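L-arabinose ABC transporter, periplasmic L-arabinose-binding protein (Burkholderia thailandensis, PDB 4KZK) binds beta-D-galactose and probably captures L-arabinose and related sugars in the periplasm for delivery to an ABC importer. Local coordinates at residues S238-T243 / F284-L289; L272-F275 / P280-F283; K118-D123 / Y296-N301. All coordinates share one frame; numbering follows the deposited sequence.

In the fold
From the N terminus, strand 118-122 comes first and stays open until helix 291-308 returns to it, so interaction 3 closes the widest loop. Interaction 1 opens within that loop at the start of helix 240-252, interaction 2 opens later on helix 269-276 and shuts at 280-283, and interaction 1 then shuts on strand 283-288. The three are nested and none cross. Interactions 1 and 2 touch, CZ of F283 lying 3.4 Å from OD1 of D240, and both belong to the part of the sheet around strands 260-264 and 283-288. Interaction 3, its centre about 23 Å from that of interaction 1, ties strand 118-122, in the other half of the sheet, to helix 291-308; both reach the galactose.

Interaction 1: residues S238-T243 / F284-L289; sequences SNDDTT and FGSILL. With GAL (beta-D-galactopyranose), chain B.
The hydroxyl of S286 donates to the D240 carboxylate, OG lying 2.7 Å from OD1 on the syn lone pair of OD1, the side facing OD2. A first torsion of 180° sets the serine OG anti to its own backbone N and turns it toward the helix. Residues flanking this pair, N239 and L289, meet the sugar itself: ND2 of N239 donates to O3 of the galactose at 3.0 Å in a nearly straight bond (177°), and CD1 of L289 packs 3.9 Å from C6.

The other end of the N239 amide is also held. OD1 accepts from the backbone N of T242 at 2.9 Å, as an N-cap of helix 240-252, so one planar group caps the helix and holds the sugar, and its rotation is fixed. The N239 carbonyl takes two donors, the backbone N of T243 and T243 OG1, the latter 2.8 Å away and above the carbonyl plane. Further out, OD2 of D240 accepts from the backbone N of G267, and S286 OG adds a weak bond to that same N. G267 follows N266, another residue that binds the sugar. This is the binding cleft of a periplasmic sugar-binding protein, lined by loops at strand ends.

Interaction 2: residues L272-F275 / P280-F283; sequences LNEF and PTGF
E274 and T281 meet through a hydrogen bond: T281 OG1 donates to E274 OE1 at 2.7 Å, on the anti lone pair, which points away from the other carboxylate oxygen. The glutamate chain bends at its second torsion (chi2 -63°), bringing the carboxylate round to the loop. T281 OG1 also accepts from the backbone N of F283 at 3.3 Å, an ST turn, so this one hydroxyl ties the turn together and joins it to the helix. Charge is gathered on OE2 of E274, which forms salt bridges with R248 and K277; two cations there would be expected to favour the ionised carboxylate.

The two segments are the end of helix 269-276 and the return into strand 283-288. With strand 260-264, parallel to and beside 283-288 in the sheet, they make a beta-alpha-beta crossover, and the contact folds the loop back against its own helix.

The remaining contacts are apolar. The aliphatic part of E274 crosses F283 at about a right angle, CG standing 3.7 Å from F283 CB, while E274 CB is 3.7 Å from F283 CD1. F275 reaches the F283 ring at its edge, CE1 to CD1 3.9 Å; the rings are oblique, their planes 56° apart and centroids 5.9 Å apart. The F283 ring also touches V244 of helix 240-252, and R325 donates to the F283 carbonyl.

Interaction 3: residues K118-D123 / Y296-N301; sequences KLMSVD and YDTSVN. With GAL (beta-D-galactopyranose), chain B.
OD1 of D123 is gripped by three donors: the galactose hydroxyl O6, 2.6 Å away, the ring nitrogen ND1 of H294 and the indole NE1 of W50. Three bonds on one oxygen leave the carboxylate little freedom to turn, and CB of D123 lies 3.4 Å from O6 of the galactose. The other oxygen, OD2, lies close to the E54 carboxylate, a pairing of like charges that may raise the affinity of one of them for a proton. H294 belongs to the same helix as 296-301, so its bond to D123 links the sugar site to the helix that packs on the strand.

Along the strand, M120 and V122 point toward the helix. M120 runs out extended, with CG anti to the backbone N (chi1 178°), and then bends at chi3 (-68°) to lay its thioether on the helix. SD comes 3.6 Å from the backbone O of T298 and 4.0 Å from its CB, while the methyl CE reaches N301 CB at 3.9 Å, the two side chains crossing at about a right angle. V122 meets T298 methyl to methyl, CG2 to CG2 at 4.2 Å. T298 turns its hydroxyl back to the H294 carbonyl, satisfying OG1 within the helix and leaving CG2 to face the strand.

Segment 296-301 of helix 291-308 runs nearly antiparallel to strand 118-122 (164°), the axes of the two segments approaching to 9.9 Å. The helix packs on strand 118-122, which lies between 94-98 and 139-142 in the sheet, beside helix 49-65, whose E54 touches V122 and whose A58 touches S299.

Interaction 1: residues S238-T243 / F284-L289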
# COMPACT_ATOMS: atom_id res chain seq x y z
N SER A 238 -6.65 -1.94 1.49
CA SER A 238 -5.34 -2.26 0.97
C SER A 238 -4.26 -1.38 1.60
O SER A 238 -3.08 -1.72 1.55
CB SER A 238 -5.31 -2.11 -0.55
OG SER A 238 -5.67 -0.81 -0.94
N ASN A 239 -4.66 -0.24 2.16
CA ASN A 239 -3.70 0.70 2.74
C ASN A 239 -4.40 1.65 3.70
O ASN A 239 -5.61 1.58 3.89
CB ASN A 239 -2.90 1.45 1.65
CG ASN A 239 -3.75 2.40 0.81
OD1 ASN A 239 -4.95 2.53 1.01
ND2 ASN A 239 -3.11 3.05 -0.15
N ASP A 240 -3.63 2.55 4.31
CA ASP A 240 -4.18 3.55 5.22
C ASP A 240 -5.22 4.44 4.54
O ASP A 240 -6.26 4.78 5.14
CB ASP A 240 -3.08 4.45 5.83
CG ASP A 240 -2.13 3.71 6.74
OD1 ASP A 240 -2.54 2.71 7.33
OD2 ASP A 240 -0.96 4.14 6.89
N ASP A 241 -4.94 4.84 3.31
CA ASP A 241 -5.79 5.78 2.61
C ASP A 241 -7.20 5.24 2.40
O ASP A 241 -8.18 5.93 2.68
CB ASP A 241 -5.17 6.11 1.26
CG ASP A 241 -3.75 6.66 1.39
OD1 ASP A 241 -3.02 6.19 2.26
OD2 ASP A 241 -3.35 7.47 0.53
N THR A 242 -7.30 4.00 1.94
CA THR A 242 -8.58 3.36 1.74
C THR A 242 -9.25 3.13 3.09
O THR A 242 -10.40 3.47 3.26
CB THR A 242 -8.44 2.07 0.91
OG1 THR A 242 -7.43 1.21 1.44
CG2 THR A 242 -8.06 2.44 -0.48
N THR A 243 -8.52 2.61 4.06
CA THR A 243 -9.05 2.36 5.39
C THR A 243 -9.69 3.59 5.98
O THR A 243 -10.80 3.53 6.54
CB THR A 243 -7.97 1.75 6.32
OG1 THR A 243 -7.49 0.53 5.72
CG2 THR A 243 -8.53 1.44 7.69
N PHE A 284 -7.70 2.71 14.33
CA PHE A 284 -7.12 2.22 15.56
C PHE A 284 -5.62 1.96 15.39
O PHE A 284 -4.82 2.18 16.29
CB PHE A 284 -7.83 0.94 15.97
CG PHE A 284 -7.13 0.21 17.06
CD1 PHE A 284 -7.14 0.69 18.34
CD2 PHE A 284 -6.43 -0.96 16.79
CE1 PHE A 284 -6.46 0.02 19.35
CE2 PHE A 284 -5.73 -1.61 17.78
CZ PHE A 284 -5.76 -1.13 19.06
N GLY A 285 -5.23 1.44 14.24
CA GLY A 285 -3.84 1.07 14.06
C GLY A 285 -3.49 0.90 12.60
O GLY A 285 -4.35 1.03 11.73
N SER A 286 -2.21 0.60 12.34
CA SER A 286 -1.74 0.37 10.98
C SER A 286 -0.57 -0.57 10.99
O SER A 286 0.19 -0.60 11.96
CB SER A 286 -1.32 1.71 10.36
OG SER A 286 -0.85 1.57 9.05
N ILE A 287 -0.38 -1.34 9.92
CA ILE A 287 0.85 -2.14 9.82
C ILE A 287 1.92 -1.27 9.19
O ILE A 287 1.83 -0.90 8.00
CB ILE A 287 0.65 -3.45 9.02
CG1 ILE A 287 -0.53 -4.27 9.54
CG2 ILE A 287 1.96 -4.25 9.03
CD1 ILE A 287 -0.44 -4.63 11.01
N LEU A 288 2.91 -0.93 10.01
CA LEU A 288 4.01 -0.09 9.63
C LEU A 288 4.91 -0.84 8.66
O LEU A 288 5.44 -1.91 9.02
CB LEU A 288 4.81 0.33 10.86
CG LEU A 288 6.06 1.17 10.61
CD1 LEU A 288 5.71 2.55 10.04
CD2 LEU A 288 6.89 1.33 11.88
N LEU A 289 5.05 -0.30 7.47
CA LEU A 289 6.01 -0.78 6.47
C LEU A 289 7.31 0.04 6.50
O LEU A 289 7.42 1.07 7.16
CB LEU A 289 5.38 -0.69 5.08
CG LEU A 289 4.06 -1.44 4.89
CD1 LEU A 289 3.59 -1.23 3.46
CD2 LEU A 289 4.12 -2.93 5.22
C1 GAL B . 0.77 0.02 -2.96
C2 GAL B . -0.17 0.98 -2.23
C3 GAL B . 0.66 1.83 -1.26
C4 GAL B . 1.48 0.92 -0.35
C5 GAL B . 2.34 0.01 -1.21
C6 GAL B . 3.14 -0.98 -0.36
O1 GAL B . -0.04 -0.83 -3.75
O2 GAL B . -0.80 1.80 -3.19
O3 GAL B . -0.16 2.71 -0.49
O4 GAL B . 0.65 0.19 0.52
O5 GAL B . 1.48 -0.77 -2.03
O6 GAL B . 3.93 -1.82 -1.18

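Interaction 2: residues L272-F275 / P280-F283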
# COMPACT_ATOMS: atom_id res chain seq x y z
N LEU A 272 -0.55 8.54 10.79
CA LEU A 272 -0.07 9.47 11.80
C LEU A 272 -1.04 10.63 12.00
O LEU A 272 -1.19 11.13 13.11
CB LEU A 272 1.31 10.02 11.43
CG LEU A 272 2.42 8.99 11.18
CD1 LEU A 272 3.75 9.73 11.14
CD2 LEU A 272 2.41 7.88 12.21
N ASN A 273 -1.72 11.06 10.94
CA ASN A 273 -2.73 12.12 11.09
C ASN A 273 -3.87 11.65 11.97
O ASN A 273 -4.36 12.40 12.80
CB ASN A 273 -3.29 12.54 9.73
CG ASN A 273 -2.33 13.39 8.92
OD1 ASN A 273 -1.37 13.94 9.45
ND2 ASN A 273 -2.61 13.53 7.63
N GLU A 274 -4.31 10.40 11.80
CA GLU A 274 -5.35 9.87 12.69
C GLU A 274 -4.87 9.75 14.12
O GLU A 274 -5.61 10.06 15.04
CB GLU A 274 -5.85 8.50 12.25
CG GLU A 274 -6.49 8.53 10.86
CD GLU A 274 -7.73 9.39 10.80
OE1 GLU A 274 -8.61 9.27 11.66
OE2 GLU A 274 -7.83 10.23 9.89
N PHE A 275 -3.62 9.31 14.32
CA PHE A 275 -3.09 9.12 15.67
C PHE A 275 -2.89 10.44 16.44
O PHE A 275 -2.95 10.47 17.68
CB PHE A 275 -1.74 8.40 15.62
CG PHE A 275 -1.77 6.99 15.08
CD1 PHE A 275 -2.93 6.22 15.07
CD2 PHE A 275 -0.61 6.41 14.57
CE1 PHE A 275 -2.92 4.91 14.58
CE2 PHE A 275 -0.60 5.12 14.10
CZ PHE A 275 -1.76 4.36 14.09
N PRO A 280 -9.47 10.47 19.68
CA PRO A 280 -9.20 9.32 18.83
C PRO A 280 -10.38 8.98 17.91
O PRO A 280 -11.54 9.21 18.25
CB PRO A 280 -8.93 8.18 19.83
CG PRO A 280 -8.52 8.87 21.09
CD PRO A 280 -9.21 10.19 21.11
N THR A 281 -10.05 8.50 16.72
CA THR A 281 -11.02 8.07 15.72
C THR A 281 -11.00 6.55 15.64
O THR A 281 -10.14 5.88 16.25
CB THR A 281 -10.60 8.61 14.34
OG1 THR A 281 -9.37 7.99 13.95
CG2 THR A 281 -10.40 10.12 14.38
N GLY A 282 -11.92 6.02 14.85
CA GLY A 282 -12.02 4.60 14.57
C GLY A 282 -10.85 3.99 13.84
O GLY A 282 -10.78 2.77 13.72
N PHE A 283 -9.93 4.82 13.34
CA PHE A 283 -8.66 4.34 12.81
C PHE A 283 -7.77 4.00 14.02
O PHE A 283 -7.17 4.90 14.64
CB PHE A 283 -8.03 5.39 11.93
CG PHE A 283 -6.87 4.88 11.14
CD1 PHE A 283 -5.61 4.80 11.70
CD2 PHE A 283 -7.04 4.46 9.82
CE1 PHE A 283 -4.54 4.34 10.97
CE2 PHE A 283 -5.96 4.00 9.08
CZ PHE A 283 -4.71 3.92 9.67

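Interaction 3: residues K118-D123 / Y296-N301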
# COMPACT_ATOMS: atom_id res chain seq x y z
N LYS A 118 17.42 0.27 -17.62
CA LYS A 118 17.08 -0.92 -16.85
C LYS A 118 15.80 -0.64 -16.09
O LYS A 118 15.58 0.51 -15.71
CB LYS A 118 18.21 -1.29 -15.90
CG LYS A 118 19.39 -1.86 -16.67
CD LYS A 118 20.62 -2.11 -15.83
CE LYS A 118 21.62 -2.95 -16.60
NZ LYS A 118 22.18 -2.23 -17.77
N LEU A 119 14.98 -1.67 -15.92
CA LEU A 119 13.63 -1.54 -15.38
C LEU A 119 13.43 -2.41 -14.13
O LEU A 119 13.66 -3.62 -14.17
CB LEU A 119 12.60 -1.95 -16.44
CG LEU A 119 11.14 -2.03 -15.99
CD1 LEU A 119 10.61 -0.68 -15.54
CD2 LEU A 119 10.26 -2.63 -17.08
N MET A 120 12.96 -1.78 -13.05
CA MET A 120 12.62 -2.42 -11.78
C MET A 120 11.25 -1.93 -11.33
O MET A 120 10.90 -0.79 -11.59
CB MET A 120 13.66 -2.04 -10.73
CG MET A 120 13.42 -2.61 -9.35
SD MET A 120 14.79 -2.17 -8.28
CE MET A 120 16.11 -3.13 -9.02
N SER A 121 10.48 -2.80 -10.69
CA SER A 121 9.17 -2.42 -10.14
C SER A 121 9.21 -2.39 -8.62
O SER A 121 10.01 -3.10 -7.97
CB SER A 121 8.07 -3.36 -10.63
OG SER A 121 8.37 -4.68 -10.28
N VAL A 122 8.35 -1.57 -8.06
CA VAL A 122 8.20 -1.48 -6.60
C VAL A 122 6.70 -1.44 -6.30
O VAL A 122 5.93 -0.80 -7.02
CB VAL A 122 9.00 -0.29 -6.02
CG1 VAL A 122 8.46 1.05 -6.48
CG2 VAL A 122 9.09 -0.38 -4.51
N ASP A 123 6.34 -2.14 -5.22
CA ASP A 123 4.98 -2.23 -4.66
C ASP A 123 4.05 -3.09 -5.47
O ASP A 123 3.60 -4.11 -4.99
CB ASP A 123 4.39 -0.85 -4.39
CG ASP A 123 5.33 0.01 -3.60
OD1 ASP A 123 5.69 -0.42 -2.47
OD2 ASP A 123 5.78 1.05 -4.09
N TYR A 296 15.23 3.28 -0.67
CA TYR A 296 16.70 3.34 -0.65
C TYR A 296 17.28 2.04 -1.24
O TYR A 296 18.11 2.11 -2.16
CB TYR A 296 17.19 3.66 0.77
CG TYR A 296 18.67 3.91 0.93
CD1 TYR A 296 19.54 2.87 1.00
CD2 TYR A 296 19.16 5.21 1.04
CE1 TYR A 296 20.90 3.08 1.16
CE2 TYR A 296 20.52 5.45 1.19
CZ TYR A 296 21.39 4.38 1.24
OH TYR A 296 22.75 4.57 1.41
N ASP A 297 16.83 0.87 -0.79
CA ASP A 297 17.43 -0.41 -1.23
C ASP A 297 17.14 -0.72 -2.70
O ASP A 297 17.99 -1.27 -3.40
CB ASP A 297 17.01 -1.60 -0.37
CG ASP A 297 17.62 -1.57 1.01
OD1 ASP A 297 18.23 -0.55 1.35
OD2 ASP A 297 17.48 -2.57 1.72
N THR A 298 15.95 -0.38 -3.16
CA THR A 298 15.65 -0.54 -4.57
C THR A 298 16.59 0.34 -5.40
O THR A 298 17.14 -0.11 -6.41
CB THR A 298 14.21 -0.13 -4.89
OG1 THR A 298 13.97 1.18 -4.38
CG2 THR A 298 13.22 -1.16 -4.31
N SER A 299 16.79 1.59 -4.97
CA SER A 299 17.61 2.52 -5.73
C SER A 299 19.07 2.05 -5.77
O SER A 299 19.75 2.18 -6.79
CB SER A 299 17.52 3.94 -5.14
OG SER A 299 16.21 4.49 -5.26
N VAL A 300 19.55 1.49 -4.66
CA VAL A 300 20.91 0.93 -4.64
C VAL A 300 21.02 -0.31 -5.54
O VAL A 300 22.02 -0.45 -6.28
CB VAL A 300 21.38 0.63 -3.20
CG1 VAL A 300 22.67 -0.19 -3.19
CG2 VAL A 300 21.58 1.94 -2.45
N ASN A 301 20.02 -1.19 -5.49
CA ASN A 301 19.99 -2.35 -6.36
C ASN A 301 20.05 -1.92 -7.82
O ASN A 301 20.84 -2.47 -8.59
CB ASN A 301 18.75 -3.21 -6.09
CG ASN A 301 18.83 -3.97 -4.77
OD1 ASN A 301 19.91 -4.19 -4.22
ND2 ASN A 301 17.68 -4.40 -4.28
C1 GAL B . 0.77 0.02 -2.96
C2 GAL B . -0.17 0.98 -2.23
C3 GAL B . 0.66 1.83 -1.26
C4 GAL B . 1.48 0.92 -0.35
C5 GAL B . 2.34 0.01 -1.21
C6 GAL B . 3.14 -0.98 -0.36
O1 GAL B . -0.04 -0.83 -3.75
O2 GAL B . -0.80 1.80 -3.19
O3 GAL B . -0.16 2.71 -0.49
O4 GAL B . 0.65 0.19 0.52
O5 GAL B . 1.48 -0.77 -2.03
O6 GAL B . 3.93 -1.82 -1.18